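Local structure of beta 1-3 glucanase (Clostridium beijerinckii NCIMB 8052, 5H4E) at residues Arg154-Cys159 against Arg205-Ser211; Ala330-Ala334 against Gly348-Asp352. The protein probably hydrolyses beta-1,3-glucan chains, as a bacterial glycoside hydrolase of family GH64. All coordinates share one frame; numbering follows the deposited sequence.

Contacts 1 and 2 are both buried, with centres about 10 Å apart, but differ in build. Contact 1 joins two short strands, 157-158 and 206-207, through paired backbone hydrogen bonds and a polar glutamine-arginine link. Contact 2 packs a methyl group and a ring edge from the first turn of helix 332-339 against the backbone and Phe349 of the 348-352 loop; side-chain hydrogen bonds run within each segment, while Asn331 and Asp352 also bind residues outside. Phe333 of contact 2 connects them: its ring CE1 lies 3.1 Å from Arg154 O and CZ 3.6 Å from Ala208 CA, with Pro209 on the same ring. The helix start thus packs on both strand pair and loop.

Contact 1 of 2, residues Arg154-Cys159 against Arg205-Ser211; sequences RVDQFC and RIYAPAS
Gln157 and Arg205 meet through their polar ends: Arg205 NH2 donates to Gln157 OE1 at 2.8 Å. The oxygen lies nearly in the guanidinium plane, whereas the donor is tilted 26° from the amide carbonyl plane. The two flat groups are turned 36° from each other. Both residues place CG between backbone N and carbonyl carbon; the glutamine then extends while the arginine bends at CG-CD. The amide's other end, NE2, is bonded to Phe136 O and Glu137 OE1, which should fix its rotation, and Arg205 NH1 reaches Ile134 O.

The backbones form a small two-stranded antiparallel sheet beside the longer strand 136-144. Phe158 and Ile206 are its hydrogen-bonded pair, with Phe158 N to Ile206 O at 2.9 Å and Ile206 N to Phe158 O at 2.7 Å. On their face of the sheet, Ile206 CD1 approaches Phe158 CD2 obliquely at 4.3 Å; Trp337 stacks on the phenylalanine, and helix 182-192 packs against both side chains. Beyond the strands, Ala208 N donates to Asp156 O from above the carbonyl plane at 3.0 Å, while Ser211 OG comes within 3.6 Å of Asp156 OD1.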
ATOM      1  N   ARG A 154       0.074  -0.806  -4.809  1.00 14.01           N
ATOM      2  CA  ARG A 154       1.358  -0.986  -5.481  1.00 14.96           C
ATOM      3  C   ARG A 154       2.438  -0.222  -4.739  1.00 16.04           C
ATOM      4  O   ARG A 154       3.438   0.172  -5.322  1.00 17.49           O
ATOM      5  CB  ARG A 154       1.298  -0.524  -6.944  1.00 18.28           C
ATOM      6  CG  ARG A 154       0.959  -1.641  -7.921  1.00 14.46           C
ATOM      7  CD  ARG A 154      -0.433  -2.197  -7.646  1.00 14.33           C
ATOM      8  NE  ARG A 154      -0.700  -3.434  -8.379  1.00 17.31           N
ATOM      9  CZ  ARG A 154      -0.345  -4.646  -7.967  1.00 15.99           C
ATOM     10  NH1 ARG A 154       0.304  -4.802  -6.811  1.00 13.14           N
ATOM     11  NH2 ARG A 154      -0.645  -5.708  -8.705  1.00 14.97           N
ATOM     12  N   VAL A 155       2.250  -0.023  -3.443  1.00 14.29           N
ATOM     13  CA  VAL A 155       3.203   0.766  -2.672  1.00 15.07           C
ATOM     14  C   VAL A 155       4.540   0.035  -2.538  1.00 18.90           C
ATOM     15  O   VAL A 155       5.591   0.660  -2.560  1.00 15.16           O
ATOM     16  CB  VAL A 155       2.616   1.112  -1.290  1.00 17.19           C
ATOM     17  CG1 VAL A 155       3.681   1.701  -0.372  1.00 19.93           C
ATOM     18  CG2 VAL A 155       1.464   2.097  -1.474  1.00 19.00           C
ATOM     19  N   ASP A 156       4.494  -1.291  -2.446  1.00 17.34           N
ATOM     20  CA  ASP A 156       5.714  -2.092  -2.316  1.00 19.08           C
ATOM     21  C   ASP A 156       6.127  -2.784  -3.615  1.00 14.60           C
ATOM     22  O   ASP A 156       7.318  -2.973  -3.875  1.00 16.08           O
ATOM     23  CB  ASP A 156       5.542  -3.160  -1.223  1.00 19.93           C
ATOM     24  CG  ASP A 156       5.686  -2.597   0.180  1.00 24.94           C
ATOM     25  OD1 ASP A 156       6.030  -1.419   0.321  1.00 31.14           O
ATOM     26  OD2 ASP A 156       5.472  -3.348   1.152  1.00 31.29           O
ATOM     27  N   GLN A 157       5.148  -3.166  -4.431  1.00 16.52           N
ATOM     28  CA  GLN A 157       5.423  -4.027  -5.577  1.00 14.38           C
ATOM     29  C   GLN A 157       4.291  -4.078  -6.605  1.00 17.42           C
ATOM     30  O   GLN A 157       3.148  -3.694  -6.317  1.00 15.25           O
ATOM     31  CB  GLN A 157       5.699  -5.459  -5.091  1.00 15.66           C
ATOM     32  CG  GLN A 157       4.490  -6.025  -4.383  1.00 18.57           C
ATOM     33  CD  GLN A 157       4.498  -7.542  -4.262  1.00 18.98           C
ATOM     34  OE1 GLN A 157       5.525  -8.150  -3.964  1.00 20.25           O
ATOM     35  NE2 GLN A 157       3.342  -8.154  -4.486  1.00 17.79           N
ATOM     36  N   PHE A 158       4.631  -4.561  -7.799  1.00 14.72           N
ATOM     37  CA  PHE A 158       3.668  -5.176  -8.700  1.00 13.24           C
ATOM     38  C   PHE A 158       4.083  -6.610  -8.987  1.00 16.11           C
ATOM     39  O   PHE A 158       5.161  -6.843  -9.562  1.00 17.94           O
ATOM     40  CB  PHE A 158       3.554  -4.430 -10.021  1.00 16.17           C
ATOM     41  CG  PHE A 158       2.699  -5.147 -11.031  1.00 15.83           C
ATOM     42  CD1 PHE A 158       1.329  -4.953 -11.056  1.00 16.25           C
ATOM     43  CD2 PHE A 158       3.258  -6.037 -11.931  1.00 16.57           C
ATOM     44  CE1 PHE A 158       0.530  -5.637 -11.967  1.00 14.81           C
ATOM     45  CE2 PHE A 158       2.476  -6.721 -12.845  1.00 16.89           C
ATOM     46  CZ  PHE A 158       1.109  -6.531 -12.859  1.00 16.89           C
ATOM     47  N   CYS A 159       3.227  -7.560  -8.631  1.00 15.77           N
ATOM     48  CA  CYS A 159       3.492  -8.972  -8.914  1.00 17.25           C
ATOM     49  C   CYS A 159       2.515  -9.531  -9.952  1.00 17.05           C
ATOM     50  O   CYS A 159       2.936 -10.026 -10.985  1.00 17.82           O
ATOM     51  CB  CYS A 159       3.434  -9.809  -7.630  1.00 15.93           C
ATOM     52  SG  CYS A 159       3.720 -11.566  -7.930  1.00 16.31           S
ATOM     53  N   ARG A 205       8.469  -9.980  -9.751  1.00 18.46           N
ATOM     54  CA  ARG A 205       7.711  -8.768  -9.433  1.00 17.18           C
ATOM     55  C   ARG A 205       8.496  -7.520  -9.826  1.00 18.43           C
ATOM     56  O   ARG A 205       9.704  -7.581 -10.064  1.00 16.78           O
ATOM     57  CB  ARG A 205       7.363  -8.720  -7.936  1.00 17.47           C
ATOM     58  CG  ARG A 205       8.539  -8.346  -7.013  1.00 16.72           C
ATOM     59  CD  ARG A 205       8.378  -8.912  -5.608  1.00 18.93           C
ATOM     60  NE  ARG A 205       8.432 -10.371  -5.659  1.00 15.02           N
ATOM     61  CZ  ARG A 205       7.441 -11.185  -5.318  1.00 19.17           C
ATOM     62  NH1 ARG A 205       7.612 -12.496  -5.446  1.00 20.10           N
ATOM     63  NH2 ARG A 205       6.299 -10.703  -4.833  1.00 17.21           N
ATOM     64  N   ILE A 206       7.815  -6.384  -9.892  1.00 16.68           N
ATOM     65  CA  ILE A 206       8.509  -5.106 -10.008  1.00 13.01           C
ATOM     66  C   ILE A 206       8.516  -4.414  -8.650  1.00 15.92           C
ATOM     67  O   ILE A 206       7.459  -4.174  -8.057  1.00 16.53           O
ATOM     68  CB  ILE A 206       7.853  -4.173 -11.042  1.00 18.84           C
ATOM     69  CG1 ILE A 206       7.743  -4.873 -12.400  1.00 18.07           C
ATOM     70  CG2 ILE A 206       8.661  -2.862 -11.166  1.00 13.45           C
ATOM     71  CD1 ILE A 206       6.834  -4.138 -13.396  1.00 16.35           C
ATOM     72  N   TYR A 207       9.704  -4.096  -8.153  1.00 15.02           N
ATOM     73  CA  TYR A 207       9.824  -3.448  -6.857  1.00 14.65           C
ATOM     74  C   TYR A 207       9.511  -1.978  -6.958  1.00 16.29           C
ATOM     75  O   TYR A 207       9.918  -1.313  -7.900  1.00 15.58           O
ATOM     76  CB  TYR A 207      11.236  -3.647  -6.281  1.00 17.91           C
ATOM     77  CG  TYR A 207      11.473  -5.098  -5.944  1.00 16.27           C
ATOM     78  CD1 TYR A 207      10.994  -5.627  -4.757  1.00 17.02           C
ATOM     79  CD2 TYR A 207      12.139  -5.947  -6.829  1.00 17.68           C
ATOM     80  CE1 TYR A 207      11.170  -6.956  -4.442  1.00 18.78           C
ATOM     81  CE2 TYR A 207      12.313  -7.294  -6.525  1.00 19.46           C
ATOM     82  CZ  TYR A 207      11.838  -7.785  -5.328  1.00 17.77           C
ATOM     83  OH  TYR A 207      12.009  -9.114  -5.008  1.00 20.28           O
ATOM     84  N   ALA A 208       8.761  -1.472  -5.991  1.00 18.66           N
ATOM     85  CA  ALA A 208       8.689  -0.036  -5.820  1.00 16.88           C
ATOM     86  C   ALA A 208      10.102   0.497  -5.569  1.00 14.29           C
ATOM     87  O   ALA A 208      10.996  -0.259  -5.138  1.00 16.43           O
ATOM     88  CB  ALA A 208       7.734   0.314  -4.677  1.00 16.24           C
ATOM     89  N   PRO A 209      10.334   1.790  -5.867  1.00 14.73           N
ATOM     90  CA  PRO A 209      11.696   2.354  -5.865  1.00 18.50           C
ATOM     91  C   PRO A 209      12.540   2.048  -4.622  1.00 17.15           C
ATOM     92  O   PRO A 209      13.685   1.614  -4.754  1.00 18.66           O
ATOM     93  CB  PRO A 209      11.439   3.857  -5.975  1.00 18.51           C
ATOM     94  CG  PRO A 209      10.219   3.939  -6.853  1.00 16.44           C
ATOM     95  CD  PRO A 209       9.348   2.764  -6.379  1.00 16.71           C
ATOM     96  N   ALA A 210      11.996   2.283  -3.438  1.00 14.63           N
ATOM     97  CA  ALA A 210      12.781   2.077  -2.235  1.00 17.33           C
ATOM     98  C   ALA A 210      12.231   0.914  -1.431  1.00 18.08           C
ATOM     99  O   ALA A 210      12.340   0.890  -0.208  1.00 21.20           O
ATOM    100  CB  ALA A 210      12.817   3.336  -1.401  1.00 18.59           C
ATOM    101  N   SER A 211      11.634  -0.057  -2.117  1.00 18.22           N
ATOM    102  CA  SER A 211      11.116  -1.237  -1.432  1.00 18.72           C
ATOM    103  C   SER A 211      11.835  -2.486  -1.905  1.00 20.17           C
ATOM    104  O   SER A 211      12.211  -2.581  -3.077  1.00 18.92           O
ATOM    105  CB  SER A 211       9.604  -1.385  -1.659  1.00 20.33           C
ATOM    106  OG  SER A 211       9.116  -2.583  -1.064  1.00 24.68           O
TER

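Contact 2 of 2, residues Ala330-Ala334 against Gly348-Asp352; sequences ANYFA and GFCYD
Ala334 and Gly348 make the tight part of this contact, their CA atoms 3.9 Å apart. The Ala334 methyl points into the loop and has two neighbours there: Gly348 O at 3.6 Å from CB, and Phe349 CD1 at 3.7 Å from CB, which it meets at the edge of the ring. Because Gly348 has no side chain, the loop backbone itself can lie against the helix. Phe333 adds its own edge, with Gly348 O in the plane of the ring and 3.8 Å from CD1; the slightly positive ring hydrogens probably suit that oxygen.

The helix begins with an N-cap: Asn331 OD1 accepts from Ala334 N at 2.9 Å, the donor standing 51° out of the amide carbonyl plane. CG lies anti to the backbone N (chi1 -163°), which brings the amide to the loop, and ND2 is the end on the Phe349 side. Loosely placed, ND2 stays no nearer than 3.8 Å to Phe349 CB, and its bond goes instead to Asn308 OD1 on helix 294-309, which also packs against Phe349.

Further along the loop the contact thins out. The type I turn from Phe349 to Asp352 carries its middle residues away from helix 332-339 toward partly exposed positions. At its end Asp352 OD2 turns back to take Gly348 N through its anti lone pair; His338 also binds this oxygen, and Arg309 forms a salt bridge with OD1.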
ATOM      1  N   ALA A 330      10.531  12.348 -10.703  1.00 17.44           N
ATOM      2  CA  ALA A 330       9.175  12.080 -10.250  1.00 19.30           C
ATOM      3  C   ALA A 330       9.059  10.589  -9.997  1.00 15.30           C
ATOM      4  O   ALA A 330       9.946   9.827 -10.384  1.00 16.29           O
ATOM      5  CB  ALA A 330       8.159  12.539 -11.286  1.00 17.42           C
ATOM      6  N   ASN A 331       7.976  10.166  -9.365  1.00 14.28           N
ATOM      7  CA  ASN A 331       7.813   8.735  -9.097  1.00 17.12           C
ATOM      8  C   ASN A 331       7.216   8.041 -10.323  1.00 16.59           C
ATOM      9  O   ASN A 331       6.016   7.792 -10.392  1.00 16.77           O
ATOM     10  CB  ASN A 331       6.953   8.511  -7.855  1.00 16.42           C
ATOM     11  CG  ASN A 331       7.081   7.110  -7.311  1.00 15.97           C
ATOM     12  OD1 ASN A 331       7.207   6.167  -8.077  1.00 15.33           O
ATOM     13  ND2 ASN A 331       7.063   6.968  -5.981  1.00 15.46           N
ATOM     14  N   TYR A 332       8.066   7.739 -11.297  1.00 16.17           N
ATOM     15  CA  TYR A 332       7.588   7.152 -12.555  1.00 15.61           C
ATOM     16  C   TYR A 332       7.067   5.726 -12.390  1.00 16.67           C
ATOM     17  O   TYR A 332       6.248   5.258 -13.181  1.00 17.12           O
ATOM     18  CB  TYR A 332       8.704   7.211 -13.603  1.00 17.07           C
ATOM     19  CG  TYR A 332       8.903   8.633 -14.087  1.00 16.37           C
ATOM     20  CD1 TYR A 332       7.979   9.215 -14.957  1.00 18.75           C
ATOM     21  CD2 TYR A 332       9.961   9.409 -13.634  1.00 18.44           C
ATOM     22  CE1 TYR A 332       8.129  10.518 -15.401  1.00 22.43           C
ATOM     23  CE2 TYR A 332      10.133  10.729 -14.088  1.00 18.57           C
ATOM     24  CZ  TYR A 332       9.201  11.271 -14.965  1.00 20.81           C
ATOM     25  OH  TYR A 332       9.333  12.564 -15.433  1.00 24.58           O
ATOM     26  N   PHE A 333       7.528   5.048 -11.353  1.00 13.38           N
ATOM     27  CA  PHE A 333       6.902   3.787 -10.940  1.00 16.24           C
ATOM     28  C   PHE A 333       5.401   4.025 -10.638  1.00 16.15           C
ATOM     29  O   PHE A 333       4.527   3.378 -11.222  1.00 14.35           O
ATOM     30  CB  PHE A 333       7.652   3.209  -9.730  1.00 17.31           C
ATOM     31  CG  PHE A 333       6.989   2.005  -9.085  1.00 16.16           C
ATOM     32  CD1 PHE A 333       6.070   2.170  -8.052  1.00 15.31           C
ATOM     33  CD2 PHE A 333       7.309   0.713  -9.496  1.00 15.55           C
ATOM     34  CE1 PHE A 333       5.457   1.070  -7.447  1.00 17.26           C
ATOM     35  CE2 PHE A 333       6.706  -0.403  -8.890  1.00 14.75           C
ATOM     36  CZ  PHE A 333       5.779  -0.222  -7.865  1.00 18.15           C
ATOM     37  N   ALA A 334       5.108   4.976  -9.757  1.00 13.25           N
ATOM     38  CA  ALA A 334       3.724   5.264  -9.381  1.00 15.67           C
ATOM     39  C   ALA A 334       2.898   5.654 -10.602  1.00 17.29           C
ATOM     40  O   ALA A 334       1.782   5.169 -10.794  1.00 16.06           O
ATOM     41  CB  ALA A 334       3.668   6.376  -8.337  1.00 13.89           C
ATOM     42  N   GLY A 348       0.167   4.088  -5.880  1.00 17.98           N
ATOM     43  CA  GLY A 348       1.502   3.951  -6.455  1.00 16.37           C
ATOM     44  C   GLY A 348       2.607   4.309  -5.469  1.00 18.60           C
ATOM     45  O   GLY A 348       3.771   3.954  -5.656  1.00 19.18           O
ATOM     46  N   PHE A 349       2.238   5.041  -4.424  1.00 19.52           N
ATOM     47  CA  PHE A 349       3.140   5.364  -3.320  1.00 22.21           C
ATOM     48  C   PHE A 349       2.267   5.695  -2.117  1.00 21.43           C
ATOM     49  O   PHE A 349       1.052   5.890  -2.271  1.00 21.46           O
ATOM     50  CB  PHE A 349       4.092   6.530  -3.662  1.00 18.55           C
ATOM     51  CG  PHE A 349       3.387   7.834  -3.932  1.00 22.10           C
ATOM     52  CD1 PHE A 349       2.883   8.113  -5.193  1.00 17.87           C
ATOM     53  CD2 PHE A 349       3.226   8.777  -2.925  1.00 20.31           C
ATOM     54  CE1 PHE A 349       2.223   9.313  -5.452  1.00 19.60           C
ATOM     55  CE2 PHE A 349       2.556   9.967  -3.173  1.00 20.04           C
ATOM     56  CZ  PHE A 349       2.055  10.234  -4.443  1.00 18.23           C
ATOM     57  N   CYS A 350       2.892   5.754  -0.940  1.00 22.57           N
ATOM     58  CA  CYS A 350       2.206   5.860   0.355  1.00 27.21           C
ATOM     59  C   CYS A 350       1.050   6.857   0.383  1.00 28.43           C
ATOM     60  O   CYS A 350      -0.056   6.509   0.792  1.00 30.18           O
ATOM     61  CB  CYS A 350       3.218   6.236   1.450  1.00 26.46           C
ATOM     62  SG  CYS A 350       2.539   6.332   3.136  1.00 50.01           S
ATOM     63  N   TYR A 351       1.306   8.085  -0.061  1.00 25.44           N
ATOM     64  CA  TYR A 351       0.321   9.159   0.053  1.00 25.07           C
ATOM     65  C   TYR A 351      -0.478   9.437  -1.215  1.00 22.08           C
ATOM     66  O   TYR A 351      -0.938  10.566  -1.432  1.00 20.51           O
ATOM     67  CB  TYR A 351       1.025  10.440   0.491  1.00 22.02           C
ATOM     68  CG  TYR A 351       1.411  10.443   1.954  1.00 21.77           C
ATOM     69  CD1 TYR A 351       0.440  10.380   2.938  1.00 25.80           C
ATOM     70  CD2 TYR A 351       2.737  10.528   2.344  1.00 23.45           C
ATOM     71  CE1 TYR A 351       0.776  10.401   4.284  1.00 27.38           C
ATOM     72  CE2 TYR A 351       3.089  10.552   3.686  1.00 27.14           C
ATOM     73  CZ  TYR A 351       2.100  10.489   4.651  1.00 27.23           C
ATOM     74  OH  TYR A 351       2.437  10.512   5.988  1.00 32.39           O
ATOM     75  N   ASP A 352      -0.661   8.412  -2.044  1.00 19.76           N
ATOM     76  CA  ASP A 352      -1.336   8.596  -3.318  1.00 18.52           C
ATOM     77  C   ASP A 352      -2.821   8.921  -3.147  1.00 16.86           C
ATOM     78  O   ASP A 352      -3.480   9.318  -4.108  1.00 19.76           O
ATOM     79  CB  ASP A 352      -1.163   7.355  -4.203  1.00 19.74           C
ATOM     80  CG  ASP A 352      -0.781   7.711  -5.644  1.00 18.71           C
ATOM     81  OD1 ASP A 352      -1.078   8.847  -6.082  1.00 19.26           O
ATOM     82  OD2 ASP A 352      -0.173   6.865  -6.334  1.00 16.12           O
TER